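Local coordinates for protein chitinase (Chromobacterium violaceum, PDB 4TXG) that probably hydrolyses the glycosidic bonds of chitin as a secreted family 18 glycoside hydrolase, at residues Arg155-Phe160 against Lys182-Asn187. Sequence-based numbering, arbitrary orientation.
Sequences RIIGYF and KLTHIN
Gly158 is hydrogen-bonded through its backbone to both His185 and Asn187 in a parallel strand pair: Gly158 N donates to His185 O, and Asn187 N to Gly158 O (2.9 Å); Phe160 N then donates to Asn187 O (2.8 Å). At the start of the pair the pattern changes. Ile156 O accepts from both Thr184 N (2.9 Å), which lies on a lone pair, and His185 N (3.3 Å), which sits above the carbonyl plane. Ile156 N turns instead to a side chain, Thr184 OG1 (2.8 Å). Chi1 of 63° puts this hydroxyl between its own backbone N and carbonyl carbon, where it also hydrogen-bonds the ring edge of His185 through ND1. Glu146 engages the other ring nitrogen, NE2, and forms a salt bridge with Arg155. These are the first two strands of the family 18 TIM barrel; strand 599-603, on the other side of 155-161, closes the cylinder. Among the inward side chains, Asn187 lies against one face of Tyr159, with CB in CH-pi contact 3.9 Å from the ring centroid and ND2 nearer the rim, 3.4 Å from CZ; amide and ring planes are 71° apart. Tyr159 OH hydrogen-bonds Asp310 of strand 308-312. Ile157 CG1 runs beside His185 CB, and Arg155 CD reaches His185 CE1. On the outward face, Ile156 CG2 meets Leu183 CD2 at 3.6 Å, beneath helix 627-636, and Phe160 CB touches Ile186 CG2.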
# COMPACT_ATOMS: atom_id res chain seq x y z
N ARG A 155 6.61 5.48 11.37
CA ARG A 155 5.65 6.33 10.67
C ARG A 155 4.25 5.99 11.17
O ARG A 155 3.94 4.84 11.46
CB ARG A 155 5.74 6.14 9.17
CG ARG A 155 7.09 6.49 8.59
CD ARG A 155 7.03 6.59 7.07
NE ARG A 155 8.37 6.74 6.51
CZ ARG A 155 9.15 5.71 6.22
NH1 ARG A 155 8.70 4.47 6.41
NH2 ARG A 155 10.37 5.92 5.72
N ILE A 156 3.43 7.03 11.28
CA ILE A 156 2.02 6.90 11.62
C ILE A 156 1.31 7.77 10.60
O ILE A 156 1.29 9.00 10.71
CB ILE A 156 1.72 7.34 13.07
CG1 ILE A 156 2.52 6.49 14.05
CG2 ILE A 156 0.22 7.26 13.36
CD1 ILE A 156 2.42 6.97 15.50
N ILE A 157 0.77 7.12 9.58
CA ILE A 157 0.28 7.81 8.40
C ILE A 157 -1.23 7.72 8.31
O ILE A 157 -1.78 6.64 8.16
CB ILE A 157 0.89 7.21 7.13
CG1 ILE A 157 2.42 7.23 7.21
CG2 ILE A 157 0.41 7.93 5.88
CD1 ILE A 157 3.06 6.01 6.56
N GLY A 158 -1.90 8.86 8.41
CA GLY A 158 -3.35 8.85 8.38
C GLY A 158 -3.90 9.40 7.08
O GLY A 158 -3.46 10.46 6.62
N TYR A 159 -4.83 8.67 6.47
CA TYR A 159 -5.56 9.20 5.33
C TYR A 159 -6.68 10.11 5.79
O TYR A 159 -7.51 9.73 6.62
CB TYR A 159 -6.14 8.08 4.48
CG TYR A 159 -5.17 7.55 3.46
CD1 TYR A 159 -5.06 8.15 2.21
CD2 TYR A 159 -4.39 6.43 3.73
CE1 TYR A 159 -4.18 7.66 1.27
CE2 TYR A 159 -3.51 5.94 2.79
CZ TYR A 159 -3.41 6.56 1.56
OH TYR A 159 -2.52 6.07 0.62
N PHE A 160 -6.70 11.32 5.23
CA PHE A 160 -7.75 12.30 5.47
C PHE A 160 -8.61 12.43 4.23
O PHE A 160 -8.12 12.83 3.18
CB PHE A 160 -7.13 13.66 5.80
CG PHE A 160 -8.14 14.76 5.97
CD1 PHE A 160 -8.77 14.95 7.20
CD2 PHE A 160 -8.48 15.59 4.91
CE1 PHE A 160 -9.69 15.97 7.37
CE2 PHE A 160 -9.41 16.61 5.07
CZ PHE A 160 -10.02 16.80 6.31
N LYS A 182 0.08 13.31 17.20
CA LYS A 182 0.25 11.87 17.32
C LYS A 182 0.51 11.19 15.98
O LYS A 182 0.54 9.96 15.90
CB LYS A 182 -0.99 11.26 17.98
CG LYS A 182 -1.35 11.91 19.31
CD LYS A 182 -2.49 11.19 20.01
CE LYS A 182 -2.91 11.91 21.29
NZ LYS A 182 -1.76 12.17 22.19
N LEU A 183 0.71 11.98 14.93
CA LEU A 183 0.96 11.46 13.58
C LEU A 183 2.33 11.87 13.04
O LEU A 183 2.98 12.77 13.57
CB LEU A 183 -0.11 11.97 12.60
CG LEU A 183 -1.59 11.68 12.82
CD1 LEU A 183 -2.40 12.32 11.73
CD2 LEU A 183 -1.83 10.19 12.83
N THR A 184 2.77 11.21 11.97
CA THR A 184 3.98 11.67 11.29
C THR A 184 3.69 12.17 9.87
O THR A 184 4.40 13.06 9.36
CB THR A 184 5.05 10.55 11.22
OG1 THR A 184 4.56 9.45 10.45
CG2 THR A 184 5.43 10.08 12.62
N HIS A 185 2.67 11.59 9.23
CA HIS A 185 2.29 11.93 7.86
C HIS A 185 0.77 11.95 7.71
O HIS A 185 0.07 11.14 8.31
CB HIS A 185 2.85 10.93 6.84
CG HIS A 185 4.34 10.82 6.82
ND1 HIS A 185 5.05 10.19 7.83
CD2 HIS A 185 5.25 11.21 5.90
CE1 HIS A 185 6.34 10.24 7.54
NE2 HIS A 185 6.49 10.84 6.38
N ILE A 186 0.28 12.87 6.88
CA ILE A 186 -1.13 12.90 6.51
C ILE A 186 -1.26 12.87 5.00
O ILE A 186 -0.65 13.68 4.30
CB ILE A 186 -1.83 14.17 7.03
CG1 ILE A 186 -1.74 14.25 8.55
CG2 ILE A 186 -3.28 14.23 6.53
CD1 ILE A 186 -1.98 15.68 9.08
N ASN A 187 -2.06 11.93 4.51
CA ASN A 187 -2.34 11.81 3.09
C ASN A 187 -3.72 12.37 2.79
O ASN A 187 -4.71 11.90 3.36
CB ASN A 187 -2.29 10.35 2.63
CG ASN A 187 -0.88 9.78 2.62
OD1 ASN A 187 0.11 10.50 2.65
ND2 ASN A 187 -0.80 8.45 2.54